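Putative triphosphoribosyl-dephospho-coA synthase (Archaeoglobus fulgidus DSM 4304, PDB 3H9P) is of uncertain function but may, like its family, bind ATP and act as a triphosphoribosyl-dephospho-CoA synthase. Local coordinates at residues A[43-48]-A[98-103]; A[62-67]-A[239-244]; A[162-167]-A[172-177]; A[196-201]-A[225-230]. All coordinates share one frame; numbering follows the deposited sequence.

Interaction 1 (A[43-48]-A[98-103]); sequences AVKESM and VLEAFR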
loop_
_atom_site.group_PDB
_atom_site.type_symbol
_atom_site.label_atom_id
_atom_site.label_comp_id
_atom_site.label_asym_id
_atom_site.label_seq_id
_atom_site.Cartn_x
_atom_site.Cartn_y
_atom_site.Cartn_z
ATOM N N ALA A 43 -21.431 1.629 -10.654
ATOM C CA ALA A 43 -21.518 0.192 -10.430
ATOM C C ALA A 43 -21.500 -0.088 -8.949
ATOM O O ALA A 43 -22.300 -0.876 -8.459
ATOM C CB ALA A 43 -20.381 -0.581 -11.158
ATOM N N VAL A 44 -20.598 0.579 -8.239
ATOM C CA VAL A 44 -20.441 0.326 -6.811
ATOM C C VAL A 44 -21.661 0.783 -6.040
ATOM O O VAL A 44 -22.172 0.051 -5.194
ATOM C CB VAL A 44 -19.145 0.988 -6.228
ATOM C CG1 VAL A 44 -19.137 0.923 -4.709
ATOM C CG2 VAL A 44 -17.915 0.330 -6.797
ATOM N N LYS A 45 -22.116 2.008 -6.305
ATOM C CA LYS A 45 -23.307 2.496 -5.620
ATOM C C LYS A 45 -24.485 1.572 -5.935
ATOM O O LYS A 45 -25.261 1.220 -5.050
ATOM C CB LYS A 45 -23.613 3.929 -6.016
ATOM C CG LYS A 45 -22.628 4.947 -5.465
ATOM C CD LYS A 45 -23.057 6.354 -5.845
ATOM C CE LYS A 45 -22.078 7.390 -5.367
ATOM N NZ LYS A 45 -22.695 8.748 -5.392
ATOM N N GLU A 46 -24.579 1.120 -7.177
ATOM C CA GLU A 46 -25.762 0.376 -7.600
ATOM C C GLU A 46 -25.908 -0.970 -6.931
ATOM O O GLU A 46 -26.917 -1.239 -6.293
ATOM C CB GLU A 46 -25.823 0.220 -9.123
ATOM C CG GLU A 46 -26.635 1.298 -9.770
ATOM C CD GLU A 46 -26.825 1.111 -11.264
ATOM O OE1 GLU A 46 -26.837 -0.055 -11.764
ATOM O OE2 GLU A 46 -26.981 2.166 -11.939
ATOM N N SER A 47 -24.896 -1.815 -7.089
ATOM C CA SER A 47 -24.977 -3.172 -6.600
ATOM C C SER A 47 -24.864 -3.225 -5.065
ATOM O O SER A 47 -24.727 -4.302 -4.476
ATOM C CB SER A 47 -23.902 -4.007 -7.262
ATOM O OG SER A 47 -22.642 -3.507 -6.905
HETATM N N MSE A 48 -24.969 -2.055 -4.439
HETATM C CA MSE A 48 -24.848 -1.887 -3.000
HETATM C C MSE A 48 -26.130 -1.241 -2.471
HETATM O O MSE A 48 -26.274 -0.997 -1.267
HETATM C CB MSE A 48 -23.653 -0.979 -2.739
HETATM C CG MSE A 48 -23.245 -0.766 -1.311
HETATM SE SE MSE A 48 -21.569 0.266 -1.255
HETATM C CE MSE A 48 -20.268 -1.102 -1.759
ATOM N N VAL A 98 -12.814 6.876 -8.974
ATOM C CA VAL A 98 -12.438 5.556 -8.545
ATOM C C VAL A 98 -12.125 5.530 -7.040
ATOM O O VAL A 98 -12.569 4.613 -6.333
ATOM C CB VAL A 98 -11.307 4.982 -9.403
ATOM C CG1 VAL A 98 -10.711 3.723 -8.781
ATOM C CG2 VAL A 98 -11.845 4.662 -10.797
ATOM N N LEU A 99 -11.387 6.539 -6.569
ATOM C CA LEU A 99 -11.062 6.697 -5.158
ATOM C C LEU A 99 -12.301 6.822 -4.249
ATOM O O LEU A 99 -12.408 6.137 -3.226
ATOM C CB LEU A 99 -10.105 7.886 -4.974
ATOM C CG LEU A 99 -9.485 8.117 -3.593
ATOM C CD1 LEU A 99 -8.912 6.817 -2.999
ATOM C CD2 LEU A 99 -8.383 9.160 -3.694
ATOM N N GLU A 100 -13.248 7.668 -4.632
ATOM C CA GLU A 100 -14.541 7.708 -3.961
ATOM C C GLU A 100 -15.287 6.361 -3.983
ATOM O O GLU A 100 -15.893 5.975 -2.997
ATOM C CB GLU A 100 -15.412 8.801 -4.563
ATOM C CG GLU A 100 -16.758 8.931 -3.865
ATOM C CD GLU A 100 -17.689 9.871 -4.566
ATOM O OE1 GLU A 100 -17.187 10.688 -5.384
ATOM O OE2 GLU A 100 -18.919 9.809 -4.297
ATOM N N ALA A 101 -15.210 5.624 -5.092
ATOM C CA ALA A 101 -15.846 4.296 -5.170
ATOM C C ALA A 101 -15.229 3.307 -4.167
ATOM O O ALA A 101 -15.938 2.478 -3.551
ATOM C CB ALA A 101 -15.785 3.722 -6.626
ATOM N N PHE A 102 -13.914 3.426 -4.012
ATOM C CA PHE A 102 -13.130 2.625 -3.075
ATOM C C PHE A 102 -13.553 2.906 -1.650
ATOM O O PHE A 102 -13.826 1.969 -0.882
ATOM C CB PHE A 102 -11.630 2.936 -3.242
ATOM C CG PHE A 102 -10.737 2.240 -2.241
ATOM C CD1 PHE A 102 -10.278 0.938 -2.482
ATOM C CD2 PHE A 102 -10.330 2.894 -1.066
ATOM C CE1 PHE A 102 -9.413 0.288 -1.566
ATOM C CE2 PHE A 102 -9.481 2.255 -0.137
ATOM C CZ PHE A 102 -9.025 0.949 -0.387
ATOM N N ARG A 103 -13.615 4.189 -1.292
ATOM C CA ARG A 103 -13.993 4.550 0.081
ATOM C C ARG A 103 -15.428 4.095 0.397
ATOM O O ARG A 103 -15.713 3.684 1.507
ATOM C CB ARG A 103 -13.814 6.032 0.332
HETATM O O HOH W 1 -20.448 11.052 -5.983
#
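Val44 and Ala101 meet where helix 36-46 passes helix 92-105, and there the two backbones come close, 6.3 Å between the CA of Val44 and the CA of Ala101. The methyl of Ala101 is small enough to permit this approach, while the branched valine sets one methyl against the carbonyl and the other against the Ala101 methyl. With Val44 CG1 anti to its backbone N (chi1 170°), that methyl lies 3.7 Å from the carbonyl O of Ala101, and CG2 reaches Ala101 CB at 4.0 Å. In this all-helical fold helix 58-68 packs beside the pair, with Phe61 against Val44 and Phe58 against Ala101. The other side is wet. Lys45 and Glu100 stretch out as extended chains and converge only at their ends, where Lys45 NZ and Glu100 OE2 stand 4.1 Å apart, too far for a salt bridge. A water to one side bridges the two, accepting from Lys45 NZ at 3.3 Å and donating to Glu100 OE2 at 2.6 Å. Long, flexible, charged chains suit this solvent-exposed side, since they can stay solvated while their opposite charges probably attract each other weakly.

Interaction 2 (A[62-67]-A[239-244]); sequences LLLVPL and SIFLAL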
loop_
_atom_site.group_PDB
_atom_site.type_symbol
_atom_site.label_atom_id
_atom_site.label_comp_id
_atom_site.label_asym_id
_atom_site.label_seq_id
_atom_site.Cartn_x
_atom_site.Cartn_y
_atom_site.Cartn_z
ATOM N N LEU A 62 -13.730 -2.490 -10.950
ATOM C CA LEU A 62 -12.577 -1.738 -11.439
ATOM C C LEU A 62 -11.921 -2.486 -12.617
ATOM O O LEU A 62 -11.333 -1.871 -13.500
ATOM C CB LEU A 62 -11.581 -1.489 -10.301
ATOM C CG LEU A 62 -10.299 -0.710 -10.552
ATOM C CD1 LEU A 62 -10.539 0.687 -11.200
ATOM C CD2 LEU A 62 -9.486 -0.617 -9.231
ATOM N N LEU A 63 -12.007 -3.812 -12.590
ATOM C CA LEU A 63 -11.540 -4.645 -13.686
ATOM C C LEU A 63 -12.527 -4.599 -14.862
ATOM O O LEU A 63 -12.122 -4.403 -16.033
ATOM C CB LEU A 63 -11.315 -6.104 -13.244
ATOM C CG LEU A 63 -10.093 -6.488 -12.389
ATOM C CD1 LEU A 63 -10.191 -7.925 -11.845
ATOM C CD2 LEU A 63 -8.773 -6.305 -13.200
ATOM N N LEU A 64 -13.810 -4.736 -14.569
ATOM C CA LEU A 64 -14.795 -4.922 -15.661
ATOM C C LEU A 64 -15.193 -3.676 -16.390
ATOM O O LEU A 64 -15.374 -3.709 -17.582
ATOM C CB LEU A 64 -16.057 -5.606 -15.149
ATOM C CG LEU A 64 -15.886 -7.090 -14.796
ATOM C CD1 LEU A 64 -17.063 -7.451 -13.865
ATOM C CD2 LEU A 64 -15.859 -7.998 -16.034
ATOM N N VAL A 65 -15.319 -2.561 -15.680
ATOM C CA VAL A 65 -15.762 -1.354 -16.324
ATOM C C VAL A 65 -14.865 -0.935 -17.509
ATOM O O VAL A 65 -15.377 -0.553 -18.569
ATOM C CB VAL A 65 -16.030 -0.242 -15.242
ATOM C CG1 VAL A 65 -16.189 1.092 -15.848
ATOM C CG2 VAL A 65 -17.257 -0.632 -14.420
ATOM N N PRO A 66 -13.530 -1.001 -17.361
ATOM C CA PRO A 66 -12.735 -0.631 -18.551
ATOM C C PRO A 66 -12.908 -1.577 -19.745
ATOM O O PRO A 66 -12.840 -1.106 -20.886
ATOM C CB PRO A 66 -11.291 -0.706 -18.054
ATOM C CG PRO A 66 -11.382 -0.487 -16.634
ATOM C CD PRO A 66 -12.661 -1.164 -16.190
ATOM N N LEU A 67 -13.117 -2.877 -19.481
ATOM C CA LEU A 67 -13.384 -3.819 -20.563
ATOM C C LEU A 67 -14.747 -3.570 -21.174
ATOM O O LEU A 67 -14.883 -3.623 -22.375
ATOM C CB LEU A 67 -13.290 -5.279 -20.096
ATOM C CG LEU A 67 -11.985 -5.660 -19.384
ATOM C CD1 LEU A 67 -12.135 -7.006 -18.666
ATOM C CD2 LEU A 67 -10.761 -5.555 -20.273
ATOM N N SER A 239 -11.866 -12.571 -16.483
ATOM C CA SER A 239 -11.534 -13.656 -17.412
ATOM C C SER A 239 -12.781 -14.244 -18.111
ATOM O O SER A 239 -12.709 -14.554 -19.291
ATOM C CB SER A 239 -10.808 -14.804 -16.686
ATOM O OG SER A 239 -9.524 -14.426 -16.297
ATOM N N ILE A 240 -13.873 -14.441 -17.351
ATOM C CA ILE A 240 -15.140 -14.905 -17.890
ATOM C C ILE A 240 -15.636 -13.921 -18.937
ATOM O O ILE A 240 -16.020 -14.311 -20.019
ATOM C CB ILE A 240 -16.241 -15.094 -16.784
ATOM C CG1 ILE A 240 -15.913 -16.266 -15.846
ATOM C CG2 ILE A 240 -17.623 -15.378 -17.425
ATOM C CD1 ILE A 240 -16.782 -16.334 -14.579
ATOM N N PHE A 241 -15.604 -12.632 -18.605
ATOM C CA PHE A 241 -16.016 -11.614 -19.536
ATOM C C PHE A 241 -15.233 -11.699 -20.845
ATOM O O PHE A 241 -15.816 -11.697 -21.907
ATOM C CB PHE A 241 -15.986 -10.181 -18.976
ATOM C CG PHE A 241 -16.494 -9.150 -19.999
ATOM C CD1 PHE A 241 -17.853 -8.996 -20.238
ATOM C CD2 PHE A 241 -15.606 -8.447 -20.805
ATOM C CE1 PHE A 241 -18.337 -8.113 -21.228
ATOM C CE2 PHE A 241 -16.069 -7.555 -21.798
ATOM C CZ PHE A 241 -17.442 -7.397 -22.014
ATOM N N LEU A 242 -13.914 -11.746 -20.772
ATOM C CA LEU A 242 -13.137 -11.915 -22.015
ATOM C C LEU A 242 -13.462 -13.200 -22.772
ATOM O O LEU A 242 -13.629 -13.171 -23.998
ATOM C CB LEU A 242 -11.632 -11.783 -21.768
ATOM C CG LEU A 242 -11.254 -10.386 -21.262
ATOM C CD1 LEU A 242 -9.774 -10.257 -20.845
ATOM C CD2 LEU A 242 -11.632 -9.326 -22.322
ATOM N N ALA A 243 -13.606 -14.316 -22.059
ATOM C CA ALA A 243 -13.877 -15.587 -22.748
ATOM C C ALA A 243 -15.225 -15.552 -23.490
ATOM O O ALA A 243 -15.364 -16.125 -24.607
ATOM C CB ALA A 243 -13.800 -16.775 -21.766
ATOM N N LEU A 244 -16.208 -14.901 -22.848
ATOM C CA LEU A 244 -17.551 -14.681 -23.441
ATOM C C LEU A 244 -17.478 -13.883 -24.723
ATOM O O LEU A 244 -18.131 -14.226 -25.725
ATOM C CB LEU A 244 -18.474 -13.929 -22.480
ATOM C CG LEU A 244 -18.919 -14.694 -21.232
ATOM C CD1 LEU A 244 -19.755 -13.800 -20.370
ATOM C CD2 LEU A 244 -19.690 -15.979 -21.609
#
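Phe241 reaches from helix 230-246 to Leu64 and Leu67 of helix 58-68, and its side chain can be followed outward atom by atom. CB meets Leu64 first, 3.7 Å from CD2 of that leucine, and CG lies 4.2 Å from the same methyl. Farther along the ring the neighbour changes: CD2 and CE2 of Phe241 both approach Leu67 CB, CE2 at 4.0 Å, and CE2 also comes within 4.1 Å of the carbonyl O of Leu67. A chi1 of -178° turns the ring away from its own backbone N and carries it toward the other helix, the axes of the two segments being 10.6 Å apart at their closest. The two segments run nearly the same way, 25° from parallel, and a broad aromatic suits such a spacing because it can span what a small side chain could not. Leucines suit the facing positions: Leu64 lays a terminal methyl on the root of the phenylalanine, while Leu67 offers its CB to the ring and sends CD1 on to Leu242 CG, 4.4 Å away. An alanine here would keep the CB that Leu64 touches but is likely to open a gap beside Leu67 CB, where CD2 and CE2 now lie. Helix 76-88 closes in as well, with Ile79 and Ala83 on Leu67 and Met76 on Leu242, which places the leucine side of the contact in the buried interior. Every side-chain group that meets across it is hydrocarbon, so its stability should come from burial and close fit, and the match of partners probably rests on shape.

Interaction 3 (A[162-167]-A[172-177]); sequences KFLLSF and KAVVEL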
loop_
_atom_site.group_PDB
_atom_site.type_symbol
_atom_site.label_atom_id
_atom_site.label_comp_id
_atom_site.label_asym_id
_atom_site.label_seq_id
_atom_site.Cartn_x
_atom_site.Cartn_y
_atom_site.Cartn_z
ATOM N N LYS A 162 -8.150 -17.699 -21.920
ATOM C CA LYS A 162 -7.598 -18.834 -22.635
ATOM C C LYS A 162 -7.747 -20.149 -21.841
ATOM O O LYS A 162 -8.025 -21.189 -22.424
ATOM C CB LYS A 162 -6.149 -18.561 -22.978
ATOM C CG LYS A 162 -5.934 -17.368 -23.909
ATOM C CD LYS A 162 -4.428 -17.195 -24.210
ATOM C CE LYS A 162 -4.201 -16.316 -25.424
ATOM N NZ LYS A 162 -2.858 -15.643 -25.411
ATOM N N PHE A 163 -7.595 -20.100 -20.521
ATOM C CA PHE A 163 -7.762 -21.287 -19.698
ATOM C C PHE A 163 -9.188 -21.845 -19.868
ATOM O O PHE A 163 -9.373 -23.037 -20.159
ATOM C CB PHE A 163 -7.475 -20.916 -18.249
ATOM C CG PHE A 163 -7.447 -22.083 -17.272
ATOM C CD1 PHE A 163 -6.244 -22.690 -16.927
ATOM C CD2 PHE A 163 -8.610 -22.494 -16.629
ATOM C CE1 PHE A 163 -6.198 -23.734 -15.990
ATOM C CE2 PHE A 163 -8.596 -23.538 -15.702
ATOM C CZ PHE A 163 -7.382 -24.158 -15.366
ATOM N N LEU A 164 -10.181 -20.971 -19.693
ATOM C CA LEU A 164 -11.610 -21.305 -19.835
ATOM C C LEU A 164 -11.935 -21.837 -21.205
ATOM O O LEU A 164 -12.592 -22.883 -21.337
ATOM C CB LEU A 164 -12.497 -20.085 -19.560
ATOM C CG LEU A 164 -12.582 -19.567 -18.115
ATOM C CD1 LEU A 164 -13.222 -18.154 -18.066
ATOM C CD2 LEU A 164 -13.278 -20.580 -17.115
ATOM N N LEU A 165 -11.481 -21.107 -22.226
ATOM C CA LEU A 165 -11.705 -21.507 -23.596
ATOM C C LEU A 165 -11.176 -22.908 -23.884
ATOM O O LEU A 165 -11.827 -23.639 -24.608
ATOM C CB LEU A 165 -11.123 -20.497 -24.589
ATOM C CG LEU A 165 -11.710 -19.077 -24.642
ATOM C CD1 LEU A 165 -11.065 -18.389 -25.833
ATOM C CD2 LEU A 165 -13.249 -19.072 -24.751
ATOM N N SER A 166 -10.027 -23.304 -23.327
ATOM C CA SER A 166 -9.552 -24.680 -23.595
ATOM C C SER A 166 -10.400 -25.710 -22.887
ATOM O O SER A 166 -10.378 -26.882 -23.234
ATOM C CB SER A 166 -8.062 -24.888 -23.306
ATOM O OG SER A 166 -7.750 -24.592 -21.972
ATOM N N PHE A 167 -11.203 -25.251 -21.939
ATOM C CA PHE A 167 -12.020 -26.145 -21.136
ATOM C C PHE A 167 -13.355 -26.475 -21.771
ATOM O O PHE A 167 -13.659 -27.644 -21.984
ATOM C CB PHE A 167 -12.266 -25.542 -19.764
ATOM C CG PHE A 167 -11.771 -26.375 -18.650
ATOM C CD1 PHE A 167 -10.577 -26.052 -18.018
ATOM C CD2 PHE A 167 -12.481 -27.489 -18.235
ATOM C CE1 PHE A 167 -10.098 -26.832 -16.995
ATOM C CE2 PHE A 167 -12.005 -28.282 -17.206
ATOM C CZ PHE A 167 -10.815 -27.949 -16.588
ATOM N N LYS A 172 -17.814 -25.972 -14.037
ATOM C CA LYS A 172 -16.572 -26.726 -13.811
ATOM C C LYS A 172 -15.317 -25.978 -14.245
ATOM O O LYS A 172 -14.366 -25.846 -13.469
ATOM C CB LYS A 172 -16.656 -28.076 -14.548
ATOM C CG LYS A 172 -15.351 -28.883 -14.654
ATOM C CD LYS A 172 -15.142 -29.725 -13.418
ATOM C CE LYS A 172 -14.056 -30.765 -13.631
ATOM N NZ LYS A 172 -12.697 -30.148 -13.624
ATOM N N ALA A 173 -15.317 -25.486 -15.481
ATOM C CA ALA A 173 -14.203 -24.706 -15.980
ATOM C C ALA A 173 -13.956 -23.482 -15.101
ATOM O O ALA A 173 -12.797 -23.123 -14.851
ATOM C CB ALA A 173 -14.438 -24.276 -17.419
ATOM N N VAL A 174 -15.033 -22.832 -14.657
ATOM C CA VAL A 174 -14.899 -21.601 -13.865
ATOM C C VAL A 174 -14.245 -21.910 -12.517
ATOM O O VAL A 174 -13.388 -21.148 -12.052
ATOM C CB VAL A 174 -16.246 -20.855 -13.648
ATOM C CG1 VAL A 174 -16.074 -19.719 -12.625
ATOM C CG2 VAL A 174 -16.756 -20.279 -14.951
ATOM N N VAL A 175 -14.639 -23.036 -11.912
ATOM C CA VAL A 175 -14.002 -23.529 -10.698
ATOM C C VAL A 175 -12.533 -23.831 -10.964
ATOM O O VAL A 175 -11.645 -23.321 -10.274
ATOM C CB VAL A 175 -14.680 -24.814 -10.183
ATOM C CG1 VAL A 175 -14.016 -25.291 -8.890
ATOM C CG2 VAL A 175 -16.152 -24.561 -9.970
ATOM N N GLU A 176 -12.262 -24.655 -11.966
ATOM C CA GLU A 176 -10.874 -24.904 -12.281
ATOM C C GLU A 176 -10.102 -23.593 -12.467
ATOM O O GLU A 176 -9.009 -23.473 -11.937
ATOM C CB GLU A 176 -10.680 -25.892 -13.431
ATOM C CG GLU A 176 -11.215 -27.310 -13.135
ATOM C CD GLU A 176 -10.835 -27.879 -11.759
ATOM O OE1 GLU A 176 -9.761 -27.581 -11.222
ATOM O OE2 GLU A 176 -11.627 -28.651 -11.199
ATOM N N LEU A 177 -10.682 -22.607 -13.155
ATOM C CA LEU A 177 -10.016 -21.298 -13.287
ATOM C C LEU A 177 -9.693 -20.704 -11.931
ATOM O O LEU A 177 -8.576 -20.287 -11.682
ATOM C CB LEU A 177 -10.822 -20.279 -14.109
ATOM C CG LEU A 177 -10.095 -18.905 -14.247
ATOM C CD1 LEU A 177 -8.606 -19.033 -14.697
ATOM C CD2 LEU A 177 -10.783 -17.927 -15.158
#
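This is the apolar interface of two consecutive helices, 155-167 and 171-182, joined by a short loop into an antiparallel helical hairpin. Their segments run at 144° to each other, and the CA atoms of Leu164 and Ala173 come within 5.8 Å. With only a methyl, Ala173 lets the chains lie this close: Leu164 CD2 lies 3.4 Å from the carbonyl O of Ala173, Phe167 CB stands 3.4 Å from Ala173 CB, and Ala173 CA lies over one face of the Phe167 ring in a CH-pi contact, 4.2 Å from the ring centroid. Leu164 and Leu177 cross at about a right angle, Leu164 CD1 3.8 Å from Leu177 CD2. Phe163 slides past Leu177, with CE2 3.4 Å from Leu177 N, and stacks on His180. A serine in place of Phe163 would probably leave Leu177 CD1 less covered and His180 without its stacking partner. Glu176 turns its CG toward Phe167 CZ at 3.5 Å, while its OE2 takes Lys172 NZ at 3.0 Å from above the carboxylate plane and also pairs with Arg215. Hydrocarbon thus joins the helices, while the acid packs its methylenes on the aromatic and its charge is probably balanced by the two bases.

Interaction 4 (A[196-201]-A[225-230]); sequences REYAEK and DGANPG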
loop_
_atom_site.group_PDB
_atom_site.type_symbol
_atom_site.label_atom_id
_atom_site.label_comp_id
_atom_site.label_asym_id
_atom_site.label_seq_id
_atom_site.Cartn_x
_atom_site.Cartn_y
_atom_site.Cartn_z
ATOM N N ARG A 196 1.925 -11.252 4.278
ATOM C CA ARG A 196 2.511 -11.800 3.097
ATOM C C ARG A 196 2.641 -13.304 3.188
ATOM O O ARG A 196 2.259 -14.005 2.269
ATOM C CB ARG A 196 3.882 -11.141 2.857
ATOM C CG ARG A 196 4.000 -10.512 1.510
ATOM C CD ARG A 196 4.992 -9.343 1.463
ATOM N NE ARG A 196 5.593 -9.317 0.132
ATOM C CZ ARG A 196 6.851 -8.970 -0.146
ATOM N NH1 ARG A 196 7.682 -8.561 0.810
ATOM N NH2 ARG A 196 7.280 -9.016 -1.402
ATOM N N GLU A 197 3.170 -13.814 4.294
ATOM C CA GLU A 197 3.403 -15.244 4.417
ATOM C C GLU A 197 2.115 -16.088 4.429
ATOM O O GLU A 197 2.110 -17.209 3.923
ATOM C CB GLU A 197 4.303 -15.561 5.601
ATOM C CG GLU A 197 5.319 -16.664 5.295
ATOM C CD GLU A 197 4.646 -18.017 5.246
ATOM O OE1 GLU A 197 3.749 -18.229 6.096
ATOM O OE2 GLU A 197 4.971 -18.839 4.362
ATOM N N TYR A 198 1.019 -15.547 4.950
ATOM C CA TYR A 198 -0.246 -16.274 4.928
ATOM C C TYR A 198 -0.830 -16.279 3.515
ATOM O O TYR A 198 -1.314 -17.304 3.035
ATOM C CB TYR A 198 -1.250 -15.690 5.942
ATOM C CG TYR A 198 -2.522 -16.493 6.066
ATOM C CD1 TYR A 198 -2.801 -17.241 7.219
ATOM C CD2 TYR A 198 -3.447 -16.509 5.033
ATOM C CE1 TYR A 198 -3.972 -17.997 7.310
ATOM C CE2 TYR A 198 -4.617 -17.253 5.115
ATOM C CZ TYR A 198 -4.872 -17.989 6.237
ATOM O OH TYR A 198 -6.036 -18.700 6.265
ATOM N N ALA A 199 -0.771 -15.142 2.832
ATOM C CA ALA A 199 -1.136 -15.098 1.405
ATOM C C ALA A 199 -0.330 -16.109 0.525
ATOM O O ALA A 199 -0.897 -16.814 -0.316
ATOM C CB ALA A 199 -1.030 -13.677 0.872
ATOM N N GLU A 200 0.979 -16.175 0.722
ATOM C CA GLU A 200 1.829 -17.105 -0.051
ATOM C C GLU A 200 1.409 -18.525 0.256
ATOM O O GLU A 200 1.457 -19.404 -0.607
ATOM C CB GLU A 200 3.308 -16.929 0.300
ATOM C CG GLU A 200 4.195 -16.710 -0.902
ATOM C CD GLU A 200 4.551 -15.239 -1.102
ATOM O OE1 GLU A 200 5.546 -14.761 -0.508
ATOM O OE2 GLU A 200 3.847 -14.545 -1.858
ATOM N N LYS A 201 0.958 -18.736 1.487
ATOM C CA LYS A 201 0.615 -20.074 1.929
ATOM C C LYS A 201 -0.641 -20.591 1.252
ATOM O O LYS A 201 -0.779 -21.784 1.053
ATOM C CB LYS A 201 0.473 -20.133 3.445
ATOM C CG LYS A 201 0.822 -21.492 4.003
ATOM C CD LYS A 201 2.309 -21.693 4.232
ATOM C CE LYS A 201 2.549 -22.805 5.251
ATOM N NZ LYS A 201 4.009 -23.058 5.569
ATOM N N ASP A 225 -10.462 -18.465 9.312
ATOM C CA ASP A 225 -9.392 -17.485 9.431
ATOM C C ASP A 225 -9.790 -16.043 9.129
ATOM O O ASP A 225 -9.075 -15.124 9.534
ATOM C CB ASP A 225 -8.192 -17.884 8.579
ATOM C CG ASP A 225 -7.419 -19.023 9.193
ATOM O OD1 ASP A 225 -7.756 -19.414 10.324
ATOM O OD2 ASP A 225 -6.484 -19.537 8.559
ATOM N N GLY A 226 -10.917 -15.841 8.440
ATOM C CA GLY A 226 -11.342 -14.495 8.003
ATOM C C GLY A 226 -10.550 -14.020 6.783
ATOM O O GLY A 226 -10.422 -12.809 6.530
ATOM N N ALA A 227 -10.017 -14.970 6.022
ATOM C CA ALA A 227 -9.200 -14.653 4.852
ATOM C C ALA A 227 -9.986 -14.872 3.568
ATOM O O ALA A 227 -10.177 -16.009 3.173
ATOM C CB ALA A 227 -7.955 -15.532 4.848
ATOM N N ASN A 228 -10.438 -13.816 2.911
ATOM C CA ASN A 228 -11.193 -13.985 1.676
ATOM C C ASN A 228 -10.377 -13.539 0.482
ATOM O O ASN A 228 -10.001 -12.392 0.413
ATOM C CB ASN A 228 -12.497 -13.185 1.712
ATOM C CG ASN A 228 -13.141 -13.045 0.313
ATOM O OD1 ASN A 228 -13.384 -14.040 -0.380
ATOM N ND2 ASN A 228 -13.393 -11.813 -0.104
ATOM N N PRO A 229 -10.103 -14.438 -0.466
ATOM C CA PRO A 229 -9.304 -14.075 -1.645
ATOM C C PRO A 229 -10.108 -13.351 -2.712
ATOM O O PRO A 229 -10.237 -13.851 -3.835
ATOM C CB PRO A 229 -8.849 -15.418 -2.204
ATOM C CG PRO A 229 -9.479 -16.478 -1.374
ATOM C CD PRO A 229 -10.488 -15.860 -0.475
ATOM N N GLY A 230 -10.616 -12.169 -2.368
ATOM C CA GLY A 230 -11.484 -11.389 -3.250
ATOM C C GLY A 230 -10.938 -11.072 -4.633
ATOM O O GLY A 230 -11.679 -11.057 -5.611
#
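The Tyr198 ring presents its edge to Asp225, whose OD2 lies in the ring plane, while the methyl of Ala227 approaches the ring obliquely. The carboxylate plane is turned 68° from that of the ring. Tyr198 OH donates to Asp225 OD2 in a very short hydrogen bond of 2.5 Å, though the exact length is uncertain, and the same oxygen stands 3.2 Å from Tyr198 CE1. A chi1 of -174° carries the phenol far enough out from helix 196-208 to reach the end of helix 212-225. Tyrosine suits this place because its ring supplies apolar surface and its hydroxyl a donor: CE2 packs on Ala227 CB at 3.8 Å, and Trp205 meets the ring edge-to-face. Alanine fits there, its methyl touching the Tyr198 ring and Met194 of helix 188-194. Lys221 NZ forms a long, weak ion pair with Asp225 OD2, which may steady the negative charge. Just past Asp225, Gly226 takes a positive phi of 77°, a conformation glycine tolerates readily, and closes helix 212-225 with a Schellman motif. The chain then runs through Pro229, at the N-cap position of helix 230-246, so the tyrosine meets a helix-loop-helix connection at the residue just before its Schellman glycine.

Interaction 2 is the most central, about 8 Å from the middle of the chain, and joins helices 58-68 and 230-246, far apart in sequence. Interactions 3 and 4 are nested within the loop it closes, 3 before 4, while interaction 1 alternates with it along the chain. Interaction 1 touches interaction 2 through Val98 and Leu62, and interaction 3 touches it where Leu164, Leu165 and Leu177 rest against helix 230-246, at Ser239, Ile240 and Ala243. Centres of 1 and 3 lie about 29 Å apart, on opposite sides of the chain's centre. Interaction 4 touches none of the others, yet its loop leads into helix 230-246. The contacts thus tie early and late helices into one all-helical body.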